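PDB 6R5T: periplasmic beta-glucosidase from Pseudomonas aeruginosa, which probably hydrolyses terminal, non-reducing beta-D-glucosyl residues from glucosides in the periplasm, releasing beta-D-glucose. Local coordinates for residues Gly282-Met287 with Ile310-Arg315; Ala359-Val364 with Asn558-Leu563; Val514-Asn519 with Leu536-Ser541. The protein carries 1 engineered substitution. One frame throughout, in Å; residues are numbered along the deposited sequence.

The three contacts fall into two groups on opposite sides of the chain's centre. Interaction 1 belongs to the N-terminal TIM-barrel domain, and its centre lies 42 and 43 Å from the centres of interactions 2 and 3. It contains M287 of the glycan pocket, which touches the bound glucose; the nearby side chain of V283 is about 13 Å from that sugar. Interactions 2 and 3 lie in the second domain, away from the annotated sites, with centres 11 Å apart. They meet directly: V364 O is 2.7 Å from E537 N, and G362 O is 2.9 Å from W539 NE1, both probable hydrogen bonds. Interaction 3 is nested inside the loop closed by interaction 2.

Interaction 1: Gly282-Met287 with Ile310-Arg315; sequences GVDMNM and IDRACR
R312 leaves helix 307-323 with CG anti to its backbone N (chi1 178°) and then bends at chi3 (84°), while D284 holds CG anti to its own carbonyl carbon, so the two side chains cross at about a right angle. The guanidinium grips side-on, and both of its bonds fall on one oxygen: NE lies 3.0 Å from D284 OD1 and approaches nearly along the C-O axis, whereas R312 NH2 takes the anti lone pair of D284 OD1 at 2.9 Å. The carboxylate and guanidinium planes are only 27° apart. Over one guanidinium face of R312 sits G282 CA, 3.5 Å above the plane toward the rim. G282, with positive phi, is the C-prime residue of the Schellman motif ending helix 271-281, and R312 NH1 bonds to I279 O of that helix end. Beside the salt bridge, A313 CB rests on the D284 backbone, 3.7 Å from D284 O. The contact thus fastens the turn leading into strand 286-287, the eighth of the TIM barrel, to helix 307-323, the second helix after it. Two donors on OD1, inside a buried contact, would favour the ionised carboxylate.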
loop_
_atom_site.group_PDB
_atom_site.type_symbol
_atom_site.label_atom_id
_atom_site.label_comp_id
_atom_site.label_asym_id
_atom_site.label_seq_id
_atom_site.Cartn_x
_atom_site.Cartn_y
_atom_site.Cartn_z
ATOM N N GLY A 282 -5.586 25.047 14.785
ATOM C CA GLY A 282 -4.369 25.847 14.623
ATOM C C GLY A 282 -4.127 26.318 13.206
ATOM O O GLY A 282 -2.977 26.712 12.935
ATOM N N VAL A 283 -5.148 26.368 12.350
ATOM C CA VAL A 283 -4.994 26.936 10.986
ATOM C C VAL A 283 -5.194 28.456 11.071
ATOM O O VAL A 283 -6.275 28.868 11.535
ATOM C CB VAL A 283 -5.982 26.306 10.015
ATOM C CG1 VAL A 283 -5.905 26.992 8.679
ATOM C CG2 VAL A 283 -5.742 24.813 9.874
ATOM N N ASP A 284 -4.183 29.225 10.716
ATOM C CA ASP A 284 -4.245 30.710 10.861
ATOM C C ASP A 284 -4.911 31.349 9.656
ATOM O O ASP A 284 -5.772 32.249 9.822
ATOM C CB ASP A 284 -2.858 31.312 11.037
ATOM C CG ASP A 284 -2.132 30.896 12.289
ATOM O OD1 ASP A 284 -2.797 30.486 13.327
ATOM O OD2 ASP A 284 -0.907 30.979 12.261
ATOM N N MET A 285 -4.527 30.942 8.464
ATOM C CA MET A 285 -4.921 31.678 7.257
ATOM C C MET A 285 -5.711 30.718 6.371
ATOM O O MET A 285 -5.349 29.497 6.203
ATOM C CB MET A 285 -3.674 32.283 6.609
ATOM C CG MET A 285 -3.868 32.813 5.260
ATOM S SD MET A 285 -2.401 33.886 4.907
ATOM C CE MET A 285 -3.131 35.511 5.188
ATOM N N ASN A 286 -6.818 31.221 5.869
ATOM C CA ASN A 286 -7.845 30.474 5.110
ATOM C C ASN A 286 -7.699 30.761 3.624
ATOM O O ASN A 286 -7.964 31.901 3.180
ATOM C CB ASN A 286 -9.190 30.901 5.688
ATOM C CG ASN A 286 -10.440 30.406 5.006
ATOM O OD1 ASN A 286 -11.435 31.166 4.998
ATOM N ND2 ASN A 286 -10.424 29.168 4.516
ATOM N N MET A 287 -7.297 29.742 2.871
ATOM C CA MET A 287 -7.067 29.876 1.409
ATOM C C MET A 287 -8.368 29.673 0.645
ATOM O O MET A 287 -8.971 28.565 0.667
ATOM C CB MET A 287 -5.954 28.927 0.948
ATOM C CG MET A 287 -5.527 29.089 -0.470
ATOM S SD MET A 287 -4.098 27.946 -0.739
ATOM C CE MET A 287 -3.060 28.889 -1.844
ATOM N N ILE A 310 -8.863 33.990 17.327
ATOM C CA ILE A 310 -8.717 35.059 16.298
ATOM C C ILE A 310 -7.387 35.774 16.527
ATOM O O ILE A 310 -6.665 36.062 15.564
ATOM C CB ILE A 310 -9.890 36.051 16.395
ATOM C CG1 ILE A 310 -11.239 35.356 16.214
ATOM C CG2 ILE A 310 -9.700 37.217 15.446
ATOM C CD1 ILE A 310 -11.501 34.950 14.805
ATOM N N ASP A 311 -7.094 36.098 17.782
ATOM C CA ASP A 311 -5.881 36.886 18.074
ATOM C C ASP A 311 -4.623 36.111 17.669
ATOM O O ASP A 311 -3.666 36.756 17.193
ATOM C CB ASP A 311 -5.825 37.310 19.535
ATOM C CG ASP A 311 -6.830 38.404 19.886
ATOM O OD1 ASP A 311 -7.412 38.994 18.958
ATOM O OD2 ASP A 311 -7.009 38.641 21.118
ATOM N N ARG A 312 -4.599 34.798 17.903
ATOM C CA ARG A 312 -3.405 33.959 17.611
ATOM C C ARG A 312 -3.170 34.023 16.110
ATOM O O ARG A 312 -2.034 34.279 15.692
ATOM C CB ARG A 312 -3.678 32.515 18.030
ATOM C CG ARG A 312 -2.539 31.555 17.721
ATOM C CD ARG A 312 -3.096 30.137 17.597
ATOM N NE ARG A 312 -3.602 29.957 16.215
ATOM C CZ ARG A 312 -4.792 29.457 15.892
ATOM N NH1 ARG A 312 -5.641 29.078 16.854
ATOM N NH2 ARG A 312 -5.116 29.333 14.610
ATOM N N ALA A 313 -4.240 33.828 15.352
ATOM C CA ALA A 313 -4.216 33.709 13.884
ATOM C C ALA A 313 -3.750 35.033 13.297
ATOM O O ALA A 313 -2.835 35.095 12.463
ATOM C CB ALA A 313 -5.550 33.268 13.384
ATOM N N CYS A 314 -4.348 36.144 13.768
ATOM C CA CYS A 314 -3.991 37.484 13.282
ATOM C C CYS A 314 -2.542 37.840 13.633
ATOM O O CYS A 314 -1.813 38.324 12.768
ATOM C CB CYS A 314 -4.964 38.479 13.899
ATOM S SG CYS A 314 -4.647 40.154 13.296
ATOM N N ARG A 315 -2.101 37.570 14.863
ATOM C CA ARG A 315 -0.728 37.857 15.269
ATOM C C ARG A 315 0.251 37.147 14.331
ATOM O O ARG A 315 1.219 37.749 13.925
ATOM C CB ARG A 315 -0.457 37.448 16.715
ATOM C CG ARG A 315 0.986 37.597 17.166
ATOM C CD ARG A 315 1.799 36.294 16.960
ATOM N NE ARG A 315 3.242 36.518 16.983
ATOM C CZ ARG A 315 4.161 35.756 16.388
ATOM N NH1 ARG A 315 3.828 34.687 15.668
ATOM N NH2 ARG A 315 5.434 36.100 16.475
#

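Interaction 2: Ala359-Val364 with Asn558-Leu563; sequences AREGLV and NPSGKL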
loop_
_atom_site.group_PDB
_atom_site.type_symbol
_atom_site.label_atom_id
_atom_site.label_comp_id
_atom_site.label_asym_id
_atom_site.label_seq_id
_atom_site.Cartn_x
_atom_site.Cartn_y
_atom_site.Cartn_z
ATOM N N ALA A 359 20.900 21.713 -14.161
ATOM C CA ALA A 359 20.219 20.598 -14.861
ATOM C C ALA A 359 21.223 19.509 -15.251
ATOM O O ALA A 359 20.884 18.321 -15.141
ATOM C CB ALA A 359 19.463 21.076 -16.058
ATOM N N ARG A 360 22.479 19.865 -15.495
ATOM C CA ARG A 360 23.468 18.804 -15.811
ATOM C C ARG A 360 23.624 17.831 -14.632
ATOM O O ARG A 360 23.910 16.658 -14.893
ATOM C CB ARG A 360 24.861 19.412 -16.065
ATOM C CG ARG A 360 25.046 20.151 -17.376
ATOM C CD ARG A 360 26.401 20.896 -17.268
ATOM N NE ARG A 360 26.575 21.722 -18.454
ATOM C CZ ARG A 360 27.305 22.827 -18.550
ATOM N NH1 ARG A 360 28.013 23.264 -17.528
ATOM N NH2 ARG A 360 27.358 23.459 -19.707
ATOM N N GLU A 361 23.537 18.327 -13.398
ATOM C CA GLU A 361 23.891 17.572 -12.197
ATOM C C GLU A 361 22.854 16.508 -11.842
ATOM O O GLU A 361 23.219 15.589 -11.128
ATOM C CB GLU A 361 24.089 18.506 -11.010
ATOM C CG GLU A 361 25.245 19.494 -11.185
ATOM C CD GLU A 361 26.619 18.842 -11.334
ATOM O OE1 GLU A 361 26.787 17.685 -10.851
ATOM O OE2 GLU A 361 27.499 19.454 -11.992
ATOM N N GLY A 362 21.638 16.657 -12.331
ATOM C CA GLY A 362 20.502 15.786 -11.973
ATOM C C GLY A 362 20.360 14.604 -12.929
ATOM O O GLY A 362 19.586 13.661 -12.624
ATOM N N LEU A 363 21.028 14.650 -14.078
ATOM C CA LEU A 363 20.804 13.610 -15.105
ATOM C C LEU A 363 21.445 12.299 -14.660
ATOM O O LEU A 363 22.585 12.326 -14.118
ATOM C CB LEU A 363 21.396 14.062 -16.440
ATOM C CG LEU A 363 20.876 15.409 -16.931
ATOM C CD1 LEU A 363 21.554 15.744 -18.247
ATOM C CD2 LEU A 363 19.380 15.470 -17.064
ATOM N N VAL A 364 20.717 11.192 -14.807
ATOM C CA VAL A 364 21.173 9.894 -14.257
ATOM C C VAL A 364 21.410 8.943 -15.407
ATOM O O VAL A 364 20.457 8.598 -16.166
ATOM C CB VAL A 364 20.189 9.293 -13.213
ATOM C CG1 VAL A 364 20.755 8.005 -12.662
ATOM C CG2 VAL A 364 19.888 10.248 -12.083
ATOM N N ASN A 558 30.156 14.669 -17.626
ATOM C CA ASN A 558 30.104 13.238 -17.297
ATOM C C ASN A 558 28.911 13.034 -16.357
ATOM O O ASN A 558 28.915 13.523 -15.250
ATOM C CB ASN A 558 31.406 12.802 -16.650
ATOM C CG ASN A 558 31.550 11.324 -16.559
ATOM O OD1 ASN A 558 30.562 10.600 -16.678
ATOM N ND2 ASN A 558 32.763 10.856 -16.233
ATOM N N PRO A 559 27.908 12.220 -16.722
ATOM C CA PRO A 559 26.752 12.081 -15.831
ATOM C C PRO A 559 27.159 11.701 -14.399
ATOM O O PRO A 559 27.969 10.781 -14.151
ATOM C CB PRO A 559 25.888 11.030 -16.494
ATOM C CG PRO A 559 26.630 10.516 -17.686
ATOM C CD PRO A 559 27.824 11.404 -17.935
ATOM N N SER A 560 26.525 12.381 -13.448
ATOM C CA SER A 560 26.869 12.258 -12.010
ATOM C C SER A 560 25.606 12.079 -11.165
ATOM O O SER A 560 25.749 11.896 -9.927
ATOM C CB SER A 560 27.676 13.433 -11.529
ATOM O OG SER A 560 27.038 14.651 -11.854
ATOM N N GLY A 561 24.434 12.094 -11.773
ATOM C CA GLY A 561 23.190 11.991 -10.999
ATOM C C GLY A 561 23.040 10.588 -10.452
ATOM O O GLY A 561 23.511 9.599 -11.061
ATOM N N LYS A 562 22.388 10.487 -9.290
ATOM C CA LYS A 562 22.045 9.192 -8.692
ATOM C C LYS A 562 20.623 9.237 -8.188
ATOM O O LYS A 562 20.194 10.247 -7.631
ATOM C CB LYS A 562 23.056 8.842 -7.587
ATOM C CG LYS A 562 24.394 8.335 -8.189
ATOM C CD LYS A 562 25.357 7.912 -7.180
ATOM C CE LYS A 562 26.632 7.338 -7.770
ATOM N NZ LYS A 562 26.429 5.937 -8.250
ATOM N N LEU A 563 19.926 8.114 -8.313
ATOM C CA LEU A 563 18.507 8.017 -7.918
ATOM C C LEU A 563 18.334 8.335 -6.451
ATOM O O LEU A 563 19.117 7.826 -5.632
ATOM C CB LEU A 563 17.931 6.648 -8.230
ATOM C CG LEU A 563 18.021 6.244 -9.691
ATOM C CD1 LEU A 563 17.434 4.862 -9.841
ATOM C CD2 LEU A 563 17.321 7.251 -10.619
HETATM O O HOH W 1 24.613 14.124 -14.531
HETATM O O HOH W 2 29.210 16.567 -11.526
#
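V364 carries the apolar half of this contact, and each of its side-chain atoms lies against the backbone around G561. V364 CB stands 4.0 Å from G561 O. The branches then divide: CG1, anti to the backbone N, meets the same carbonyl and then L563, whose CD2 is 4.1 Å from V364 CG1, the two side chains crossing at about a right angle. V364 CG2, anti to the carbonyl carbon, lies 3.6 Å from G561 C, close to the peptide link to K562. An alpha-hydrogen of G561 faces this side; a beta carbon there would overlap L363 O and V364 CG2. V364 opens strand 364-368, the edge strand that runs antiparallel to its neighbour in the mixed sheet of the family 3 C-terminal domain, so the loop 558-563 packs where helix 352-362 passes into that sheet. The direct backbone bond, G561 N to L363 O, is weak: 3.0 Å, but bent to 129° at the hydrogen. A water supplements it, donating to R360 O and to L363 O while accepting from S560 N at 2.8 Å. On the polar side, E361 bends at chi2 (-62°) toward S560, and a second water donates to E361 OE1 at 2.8 Å and also bonds to S560 OG; the same carboxylate oxygen forms a salt bridge with K678.

Interaction 3: Val514-Asn519 with Leu536-Ser541; sequences VLVLMN and LETWFS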
loop_
_atom_site.group_PDB
_atom_site.type_symbol
_atom_site.label_atom_id
_atom_site.label_comp_id
_atom_site.label_asym_id
_atom_site.label_seq_id
_atom_site.Cartn_x
_atom_site.Cartn_y
_atom_site.Cartn_z
ATOM N N VAL A 514 19.589 4.943 -28.145
ATOM C CA VAL A 514 19.842 5.731 -26.921
ATOM C C VAL A 514 18.474 6.220 -26.435
ATOM O O VAL A 514 17.793 6.877 -27.190
ATOM C CB VAL A 514 20.773 6.930 -27.149
ATOM C CG1 VAL A 514 20.900 7.769 -25.904
ATOM C CG2 VAL A 514 22.144 6.514 -27.634
ATOM N N LEU A 515 18.082 5.872 -25.204
ATOM C CA LEU A 515 16.823 6.401 -24.657
ATOM C C LEU A 515 17.111 7.600 -23.787
ATOM O O LEU A 515 17.937 7.525 -22.865
ATOM C CB LEU A 515 16.138 5.344 -23.802
ATOM C CG LEU A 515 15.705 4.062 -24.435
ATOM C CD1 LEU A 515 14.728 3.387 -23.495
ATOM C CD2 LEU A 515 15.127 4.266 -25.818
ATOM N N VAL A 516 16.445 8.693 -24.105
ATOM C CA VAL A 516 16.417 9.904 -23.273
ATOM C C VAL A 516 15.035 9.955 -22.631
ATOM O O VAL A 516 14.032 10.132 -23.320
ATOM C CB VAL A 516 16.727 11.181 -24.084
ATOM C CG1 VAL A 516 16.525 12.398 -23.216
ATOM C CG2 VAL A 516 18.114 11.152 -24.676
ATOM N N LEU A 517 14.976 9.682 -21.331
ATOM C CA LEU A 517 13.695 9.502 -20.631
ATOM C C LEU A 517 13.308 10.827 -19.972
ATOM O O LEU A 517 14.164 11.443 -19.281
ATOM C CB LEU A 517 13.909 8.492 -19.509
ATOM C CG LEU A 517 14.220 7.050 -19.865
ATOM C CD1 LEU A 517 14.238 6.245 -18.556
ATOM C CD2 LEU A 517 13.232 6.495 -20.866
ATOM N N MET A 518 12.065 11.233 -20.153
ATOM C CA MET A 518 11.468 12.328 -19.358
ATOM C C MET A 518 10.354 11.682 -18.557
ATOM O O MET A 518 9.594 10.834 -19.067
ATOM C CB MET A 518 10.938 13.477 -20.200
ATOM C CG MET A 518 11.954 14.064 -21.036
ATOM S SD MET A 518 11.398 15.748 -21.502
ATOM C CE MET A 518 12.652 15.979 -22.747
ATOM N N ASN A 519 10.208 12.128 -17.334
ATOM C CA ASN A 519 9.224 11.507 -16.436
ATOM C C ASN A 519 9.302 12.213 -15.088
ATOM O O ASN A 519 10.358 12.808 -14.749
ATOM C CB ASN A 519 9.515 10.024 -16.171
ATOM C CG ASN A 519 10.949 9.691 -15.847
ATOM O OD1 ASN A 519 11.846 9.946 -16.688
ATOM N ND2 ASN A 519 11.212 9.112 -14.685
ATOM N N LEU A 536 19.363 7.380 -20.427
ATOM C CA LEU A 536 19.666 8.583 -19.635
ATOM C C LEU A 536 18.338 9.076 -19.056
ATOM O O LEU A 536 17.427 9.414 -19.789
ATOM C CB LEU A 536 20.315 9.661 -20.493
ATOM C CG LEU A 536 20.743 10.929 -19.775
ATOM C CD1 LEU A 536 21.869 10.601 -18.761
ATOM C CD2 LEU A 536 21.140 12.027 -20.772
ATOM N N GLU A 537 18.253 9.080 -17.736
ATOM C CA GLU A 537 17.096 9.628 -17.000
ATOM C C GLU A 537 17.249 11.147 -16.909
ATOM O O GLU A 537 18.249 11.592 -16.299
ATOM C CB GLU A 537 17.044 8.953 -15.636
ATOM C CG GLU A 537 16.058 9.605 -14.678
ATOM C CD GLU A 537 14.647 9.424 -15.143
ATOM O OE1 GLU A 537 14.025 8.413 -14.734
ATOM O OE2 GLU A 537 14.152 10.265 -15.945
ATOM N N THR A 538 16.317 11.918 -17.473
ATOM C CA THR A 538 16.432 13.384 -17.468
ATOM C C THR A 538 15.277 14.025 -16.703
ATOM O O THR A 538 15.199 15.280 -16.656
ATOM C CB THR A 538 16.495 13.959 -18.893
ATOM O OG1 THR A 538 15.206 13.996 -19.511
ATOM C CG2 THR A 538 17.469 13.164 -19.731
ATOM N N TRP A 539 14.392 13.238 -16.096
ATOM C CA TRP A 539 13.302 13.799 -15.274
ATOM C C TRP A 539 12.506 14.780 -16.130
ATOM O O TRP A 539 12.212 14.445 -17.280
ATOM C CB TRP A 539 13.870 14.438 -14.021
ATOM C CG TRP A 539 14.878 13.622 -13.291
ATOM C CD1 TRP A 539 16.211 13.860 -13.231
ATOM C CD2 TRP A 539 14.618 12.457 -12.515
ATOM N NE1 TRP A 539 16.812 12.919 -12.457
ATOM C CE2 TRP A 539 15.859 12.059 -11.978
ATOM C CE3 TRP A 539 13.475 11.686 -12.234
ATOM C CZ2 TRP A 539 15.985 10.929 -11.183
ATOM C CZ3 TRP A 539 13.619 10.559 -11.447
ATOM C CH2 TRP A 539 14.852 10.198 -10.924
ATOM N N PHE A 540 12.189 15.966 -15.631
ATOM C CA PHE A 540 11.848 17.129 -16.492
ATOM C C PHE A 540 12.924 18.148 -16.151
ATOM O O PHE A 540 12.966 18.599 -14.995
ATOM C CB PHE A 540 10.421 17.638 -16.277
ATOM C CG PHE A 540 9.335 16.635 -16.574
ATOM C CD1 PHE A 540 9.200 16.085 -17.846
ATOM C CD2 PHE A 540 8.518 16.187 -15.578
ATOM C CE1 PHE A 540 8.226 15.142 -18.114
ATOM C CE2 PHE A 540 7.550 15.232 -15.841
ATOM C CZ PHE A 540 7.411 14.711 -17.109
ATOM N N SER A 541 13.829 18.458 -17.076
ATOM C CA SER A 541 15.113 19.142 -16.733
ATOM C C SER A 541 15.046 20.679 -16.834
ATOM O O SER A 541 16.062 21.323 -16.554
ATOM C CB SER A 541 16.234 18.570 -17.542
ATOM O OG SER A 541 16.744 17.407 -16.888
#
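Strands 513-518 and 534-537 are the parallel neighbours of a beta-alpha-beta unit, joined through helix 526-531, within the mixed sheet of the family 3 C-terminal domain. The backbone pairing is regular at its start, but side-chain contact is sparse there: L536 N bonds to L515 O, and L517 N to L536 O at 2.9 Å and an almost straight 178°, while the end of the L515 side chain leads away from 536-541. V516, L536 and T538 instead pack against helix 545-553, with V516 CG1 3.7 Å from T538 CG2.

Side chains and backbone interlock more densely at the other end. L517 O accepts twice from T538, from N nearly along the C=O axis and from OG1 at 2.8 Å, above the carbonyl plane. W539 has positive phi (56°), and its O receives N519 N at 3.1 Å, again from above the carbonyl plane. The side chains of N519 and E537 meet tip to tip, their amide and carboxylate planes 40° apart. N519 ND2, which also bonds to R521 O, donates to E537 OE1 at 2.9 Å. N519 OD1 lies only 2.4 Å from E537 OE2, a separation consistent with a protonated acid. E537 OE2 is additionally held by W539 N, so the bent glutamate is gripped from both segments. Aromatic rings close this end: F540 lays one face over the backbone of N519, with N519 N above the ring toward its rim. W539, whose NE1 bonds to G362 O, turns a face to E537, two residues back, E537 CG lying 3.6 Å above the centre of the W539 ring.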